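Local structure of putative GH105 family protein (Salmonella enterica subsp. enterica serovar Paratyphi A, 3QWT) at residues H222-F225 with A226-R229; D350-F353 with Y354-I357. The protein is of unknown function but, as a possible glycoside hydrolase family 105 member with an alpha/alpha toroid fold, probably releases unsaturated uronic acid residues from oligosaccharides by hydrolysis. All blocks are in the same frame, centred on the assembly; numbering follows the deposited sequence.

Interaction 1. Residues H222-F225 with A226-R229; sequences HHNF and ANAR
Phe-225, whose CB lies against the backbone N of Ala-226, has the imidazole of His-223 on one face of its ring, with CE1 of His-223 3.6 Å above the ring plane and over its centre. The ring also meets His-349 edge to face and touches Met-347. At the edge of the His-223 imidazole, exactly in its plane, sits the backbone N of Phe-225, which donates to His-223 ND1 across 2.9 Å. With CG anti to the carbonyl carbon (chi1 -61°), the Phe-225 ring swings back beside its own N and over the histidine that N is bonded to. The chain here makes a type II' beta turn: Phe-225 and Ala-226 occupy the two corners, and Asn-227 N closes it with a 2.8 Å bond to Asn-224 O. A water bridges from the same carbonyl to the residue after the turn, donating to Asn-224 O at 2.8 Å and accepting from Ala-228 N at 3.3 Å. Just upstream, at the end of strand 216-218, comes a G1 beta bulge, with His-222 and His-223 set opposite Ser-218. The buried amide of Asn-224 is held at both ends: ND2 gives to the carbonyls of Gly-216 and Asn-204, while OD1 accepts from Lys-208 NZ of a second subunit.

Interaction 2. Residues D350-F353 with Y354-I357; sequences DLDF and YRHI
Asp-352 and Arg-355 form a salt bridge, OD1 of Asp-352 to NH1 of Arg-355 at 2.8 Å. The nitrogen comes from above the carboxylate plane, and the two flat groups stand 70° apart. Arg-355 runs extended from CG to NE, and one face of its guanidinium lies on Leu-351, CB to NH1 3.3 Å; NE reaches on to Asp-287 in a second salt bridge. Among the aromatic contacts, Phe-353 turns its edge to the face of Tyr-354, with CD2 of Phe-353 over the centre of the tyrosine ring and the planes at 79°. CD1 of Ile-357 covers one face of the phenylalanine, 4.2 Å from Phe-353 CE2. Buried Tyr-354 has its hydroxyl hydrogen-bonded to His-215 ND1 and Gly-348 N. Of the backbone acceptors, Leu-351 O takes both Tyr-354 N (2.8 Å) and Arg-355 N (3.3 Å), and Asp-352 O takes His-356 N at 3.1 Å. OD1 of Asp-350 accepts from Phe-353 N at 3.0 Å on its anti side, a bond characteristic of an N-cap, here starting the short helix 351-355 in the loop region ahead of helix 363-377.

How the interactions relate
Interaction 1 closes well before interaction 2 opens along the chain, yet the two pack directly together, their centres about 13 Å apart. Ala-228 CB presses on Tyr-354 CE2 at 3.3 Å, and Ala-226 CB sits 3.5 Å from the carbonyl C of Asp-350, so the turn at 226 rests against the capped start of helix 351-355. His-215 joins them further: the residue that holds Tyr-354 also pairs by its backbone with Ala-228. Both lie in connections between the long helices of the toroid, about 21 Å from the chain centre and on the same side of it. Of the two, 222-229 alone meets a second subunit.

Interaction 1. Residues H222-F225 with A226-R229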
ATOM      1  N   HIS A 222      44.770 -14.842   8.126  1.00 41.74           N
ATOM      2  CA  HIS A 222      44.303 -13.462   8.220  1.00 45.36           C
ATOM      3  C   HIS A 222      45.347 -12.432   7.790  1.00 41.82           C
ATOM      4  O   HIS A 222      45.768 -11.598   8.588  1.00 35.24           O
ATOM      5  CB  HIS A 222      43.833 -13.152   9.642  1.00 52.43           C
ATOM      6  CG  HIS A 222      42.676 -13.990  10.081  1.00 49.03           C
ATOM      7  ND1 HIS A 222      42.787 -15.342  10.310  1.00 50.58           N
ATOM      8  CD2 HIS A 222      41.379 -13.672  10.311  1.00 47.53           C
ATOM      9  CE1 HIS A 222      41.608 -15.824  10.667  1.00 53.65           C
ATOM     10  NE2 HIS A 222      40.737 -14.830  10.677  1.00 48.07           N
ATOM     11  N   HIS A 223      45.750 -12.491   6.525  1.00 43.65           N
ATOM     12  CA  HIS A 223      46.704 -11.538   5.978  1.00 42.48           C
ATOM     13  C   HIS A 223      46.264 -11.072   4.590  1.00 39.64           C
ATOM     14  O   HIS A 223      45.329 -11.637   3.992  1.00 32.79           O
ATOM     15  CB  HIS A 223      48.097 -12.172   5.907  1.00 37.79           C
ATOM     16  CG  HIS A 223      48.149 -13.392   5.043  1.00 45.58           C
ATOM     17  ND1 HIS A 223      48.261 -13.325   3.670  1.00 41.28           N
ATOM     18  CD2 HIS A 223      48.084 -14.709   5.351  1.00 48.58           C
ATOM     19  CE1 HIS A 223      48.274 -14.549   3.172  1.00 47.87           C
ATOM     20  NE2 HIS A 223      48.166 -15.408   4.170  1.00 49.24           N
ATOM     21  N   ASN A 224      46.918 -10.019   4.102  1.00 40.09           N
ATOM     22  CA  ASN A 224      46.690  -9.511   2.753  1.00 39.82           C
ATOM     23  C   ASN A 224      47.847  -9.813   1.805  1.00 42.22           C
ATOM     24  O   ASN A 224      48.170  -9.003   0.933  1.00 43.38           O
ATOM     25  CB  ASN A 224      46.410  -8.008   2.773  1.00 38.20           C
ATOM     26  CG  ASN A 224      45.046  -7.675   3.370  1.00 37.67           C
ATOM     27  OD1 ASN A 224      44.950  -7.273   4.524  1.00 32.75           O
ATOM     28  ND2 ASN A 224      43.983  -7.862   2.584  1.00 34.05           N
ATOM     29  N   PHE A 225      48.454 -10.985   1.966  1.00 45.45           N
ATOM     30  CA  PHE A 225      49.584 -11.394   1.116  1.00 49.71           C
ATOM     31  C   PHE A 225      50.661 -10.315   1.088  1.00 53.96           C
ATOM     32  O   PHE A 225      51.115  -9.852   2.139  1.00 51.57           O
ATOM     33  CB  PHE A 225      49.105 -11.754  -0.300  1.00 43.55           C
ATOM     34  CG  PHE A 225      48.137 -12.905  -0.319  1.00 42.24           C
ATOM     35  CD1 PHE A 225      48.577 -14.197  -0.571  1.00 43.60           C
ATOM     36  CD2 PHE A 225      46.799 -12.705  -0.011  1.00 39.75           C
ATOM     37  CE1 PHE A 225      47.692 -15.261  -0.546  1.00 46.70           C
ATOM     38  CE2 PHE A 225      45.907 -13.764   0.008  1.00 43.81           C
ATOM     39  CZ  PHE A 225      46.352 -15.045  -0.263  1.00 45.86           C
ATOM     40  N   ALA A 226      51.051  -9.902  -0.109  1.00 53.48           N
ATOM     41  CA  ALA A 226      52.111  -8.909  -0.262  1.00 49.56           C
ATOM     42  C   ALA A 226      51.649  -7.488   0.074  1.00 50.69           C
ATOM     43  O   ALA A 226      52.410  -6.540  -0.092  1.00 50.90           O
ATOM     44  CB  ALA A 226      52.669  -8.958  -1.674  1.00 47.34           C
ATOM     45  N   ASN A 227      50.413  -7.339   0.550  1.00 46.03           N
ATOM     46  CA  ASN A 227      49.839  -6.008   0.764  1.00 50.35           C
ATOM     47  C   ASN A 227      50.006  -5.138  -0.482  1.00 45.68           C
ATOM     48  O   ASN A 227      50.386  -3.975  -0.399  1.00 40.17           O
ATOM     49  CB  ASN A 227      50.464  -5.310   1.982  1.00 51.03           C
ATOM     50  CG  ASN A 227      50.075  -5.960   3.305  1.00 50.12           C
ATOM     51  OD1 ASN A 227      49.470  -7.027   3.343  1.00 54.31           O
ATOM     52  ND2 ASN A 227      50.435  -5.316   4.394  1.00 55.76           N
ATOM     53  N   ALA A 228      49.696  -5.715  -1.636  1.00 41.11           N
ATOM     54  CA  ALA A 228      49.863  -5.025  -2.905  1.00 42.71           C
ATOM     55  C   ALA A 228      48.723  -4.059  -3.206  1.00 43.47           C
ATOM     56  O   ALA A 228      47.546  -4.427  -3.191  1.00 42.43           O
ATOM     57  CB  ALA A 228      50.019  -6.041  -4.045  1.00 48.98           C
ATOM     58  N   ARG A 229      49.070  -2.808  -3.473  1.00 35.61           N
ATOM     59  CA  ARG A 229      48.058  -1.854  -3.869  1.00 43.90           C
ATOM     60  C   ARG A 229      48.057  -1.857  -5.385  1.00 42.57           C
ATOM     61  O   ARG A 229      48.550  -0.937  -6.041  1.00 45.73           O
ATOM     62  CB  ARG A 229      48.314  -0.478  -3.250  1.00 38.58           C
ATOM     63  CG  ARG A 229      48.287  -0.539  -1.735  1.00 42.45           C
ATOM     64  CD  ARG A 229      48.531   0.814  -1.072  1.00 45.07           C
ATOM     65  NE  ARG A 229      48.452   0.699   0.381  1.00 47.48           N
ATOM     66  CZ  ARG A 229      49.504   0.475   1.167  1.00 44.32           C
ATOM     67  NH1 ARG A 229      50.704   0.355   0.636  1.00 44.07           N
ATOM     68  NH2 ARG A 229      49.359   0.372   2.482  1.00 41.59           N
TER
HETATM   69  O   HOH W   1      47.267  -7.903  -1.462  1.00 36.41           O

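Interaction 2. Residues D350-F353 with Y354-I357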
ATOM      1  N   ASP A 350      54.832 -11.519  -2.989  1.00 46.05           N
ATOM      2  CA  ASP A 350      55.717 -10.370  -2.794  1.00 49.97           C
ATOM      3  C   ASP A 350      55.418  -9.311  -3.852  1.00 49.64           C
ATOM      4  O   ASP A 350      54.761  -9.595  -4.857  1.00 51.19           O
ATOM      5  CB  ASP A 350      57.211 -10.774  -2.817  1.00 47.82           C
ATOM      6  CG  ASP A 350      57.609 -11.510  -4.089  1.00 55.30           C
ATOM      7  OD1 ASP A 350      56.972 -11.286  -5.146  1.00 54.31           O
ATOM      8  OD2 ASP A 350      58.562 -12.320  -4.029  1.00 54.76           O
ATOM      9  N   LEU A 351      55.907  -8.097  -3.620  1.00 50.78           N
ATOM     10  CA  LEU A 351      55.708  -6.971  -4.528  1.00 50.69           C
ATOM     11  C   LEU A 351      56.331  -7.192  -5.908  1.00 51.04           C
ATOM     12  O   LEU A 351      55.703  -6.947  -6.932  1.00 58.29           O
ATOM     13  CB  LEU A 351      56.258  -5.686  -3.899  1.00 51.41           C
ATOM     14  CG  LEU A 351      55.250  -4.845  -3.126  1.00 57.24           C
ATOM     15  CD1 LEU A 351      55.932  -3.763  -2.296  1.00 46.30           C
ATOM     16  CD2 LEU A 351      54.280  -4.239  -4.110  1.00 66.85           C
ATOM     17  N   ASP A 352      57.570  -7.656  -5.930  1.00 51.97           N
ATOM     18  CA  ASP A 352      58.235  -7.918  -7.196  1.00 58.60           C
ATOM     19  C   ASP A 352      57.321  -8.683  -8.157  1.00 60.12           C
ATOM     20  O   ASP A 352      57.320  -8.422  -9.363  1.00 59.10           O
ATOM     21  CB  ASP A 352      59.539  -8.684  -6.965  1.00 64.64           C
ATOM     22  CG  ASP A 352      60.709  -7.765  -6.651  1.00 65.71           C
ATOM     23  OD1 ASP A 352      60.580  -6.542  -6.849  1.00 65.72           O
ATOM     24  OD2 ASP A 352      61.764  -8.272  -6.224  1.00 68.22           O
ATOM     25  N   PHE A 353      56.535  -9.613  -7.611  1.00 55.45           N
ATOM     26  CA  PHE A 353      55.634 -10.432  -8.419  1.00 55.26           C
ATOM     27  C   PHE A 353      54.774  -9.563  -9.327  1.00 55.35           C
ATOM     28  O   PHE A 353      54.556  -9.891 -10.485  1.00 47.76           O
ATOM     29  CB  PHE A 353      54.749 -11.305  -7.524  1.00 51.86           C
ATOM     30  CG  PHE A 353      53.577 -11.913  -8.234  1.00 54.64           C
ATOM     31  CD1 PHE A 353      53.641 -13.206  -8.732  1.00 57.37           C
ATOM     32  CD2 PHE A 353      52.409 -11.199  -8.402  1.00 54.08           C
ATOM     33  CE1 PHE A 353      52.550 -13.773  -9.384  1.00 55.88           C
ATOM     34  CE2 PHE A 353      51.314 -11.761  -9.053  1.00 60.12           C
ATOM     35  CZ  PHE A 353      51.383 -13.045  -9.543  1.00 57.36           C
ATOM     36  N   TYR A 354      54.289  -8.453  -8.783  1.00 58.99           N
ATOM     37  CA  TYR A 354      53.435  -7.544  -9.531  1.00 53.02           C
ATOM     38  C   TYR A 354      54.241  -6.726 -10.514  1.00 52.74           C
ATOM     39  O   TYR A 354      53.746  -6.361 -11.581  1.00 58.12           O
ATOM     40  CB  TYR A 354      52.673  -6.626  -8.573  1.00 52.20           C
ATOM     41  CG  TYR A 354      51.634  -7.380  -7.791  1.00 45.39           C
ATOM     42  CD1 TYR A 354      50.365  -7.594  -8.315  1.00 47.95           C
ATOM     43  CD2 TYR A 354      51.933  -7.919  -6.552  1.00 35.84           C
ATOM     44  CE1 TYR A 354      49.418  -8.305  -7.613  1.00 50.54           C
ATOM     45  CE2 TYR A 354      51.000  -8.637  -5.843  1.00 41.05           C
ATOM     46  CZ  TYR A 354      49.739  -8.822  -6.375  1.00 47.49           C
ATOM     47  OH  TYR A 354      48.801  -9.533  -5.673  1.00 44.53           O
ATOM     48  N   ARG A 355      55.490  -6.455 -10.148  1.00 43.98           N
ATOM     49  CA  ARG A 355      56.364  -5.617 -10.953  1.00 50.98           C
ATOM     50  C   ARG A 355      56.740  -6.260 -12.284  1.00 50.98           C
ATOM     51  O   ARG A 355      56.903  -5.558 -13.277  1.00 49.10           O
ATOM     52  CB  ARG A 355      57.624  -5.235 -10.169  1.00 54.83           C
ATOM     53  CG  ARG A 355      57.349  -4.325  -8.974  1.00 55.60           C
ATOM     54  CD  ARG A 355      58.606  -4.109  -8.135  1.00 58.12           C
ATOM     55  NE  ARG A 355      58.373  -3.206  -7.007  1.00 63.11           N
ATOM     56  CZ  ARG A 355      58.568  -3.532  -5.729  1.00 63.83           C
ATOM     57  NH1 ARG A 355      59.000  -4.747  -5.405  1.00 63.34           N
ATOM     58  NH2 ARG A 355      58.330  -2.642  -4.772  1.00 60.27           N
ATOM     59  N   HIS A 356      56.842  -7.586 -12.310  1.00 49.29           N
ATOM     60  CA  HIS A 356      57.319  -8.270 -13.507  1.00 56.36           C
ATOM     61  C   HIS A 356      56.255  -9.040 -14.316  1.00 58.22           C
ATOM     62  O   HIS A 356      56.583  -9.968 -15.051  1.00 57.37           O
ATOM     63  CB  HIS A 356      58.503  -9.178 -13.158  1.00 57.55           C
ATOM     64  CG  HIS A 356      59.575  -8.484 -12.380  1.00 64.98           C
ATOM     65  ND1 HIS A 356      59.948  -8.875 -11.112  1.00 66.48           N
ATOM     66  CD2 HIS A 356      60.343  -7.410 -12.683  1.00 66.82           C
ATOM     67  CE1 HIS A 356      60.902  -8.076 -10.668  1.00 65.61           C
ATOM     68  NE2 HIS A 356      61.161  -7.179 -11.603  1.00 65.10           N
ATOM     69  N   ILE A 357      54.990  -8.650 -14.191  1.00 58.54           N
ATOM     70  CA  ILE A 357      53.941  -9.214 -15.036  1.00 59.10           C
ATOM     71  C   ILE A 357      54.168  -8.824 -16.503  1.00 58.06           C
ATOM     72  O   ILE A 357      54.383  -7.657 -16.806  1.00 60.47           O
ATOM     73  CB  ILE A 357      52.533  -8.721 -14.598  1.00 55.49           C
ATOM     74  CG1 ILE A 357      52.230  -9.151 -13.164  1.00 53.16           C
ATOM     75  CG2 ILE A 357      51.457  -9.227 -15.544  1.00 53.77           C
ATOM     76  CD1 ILE A 357      52.013 -10.630 -13.009  1.00 48.85           C
TER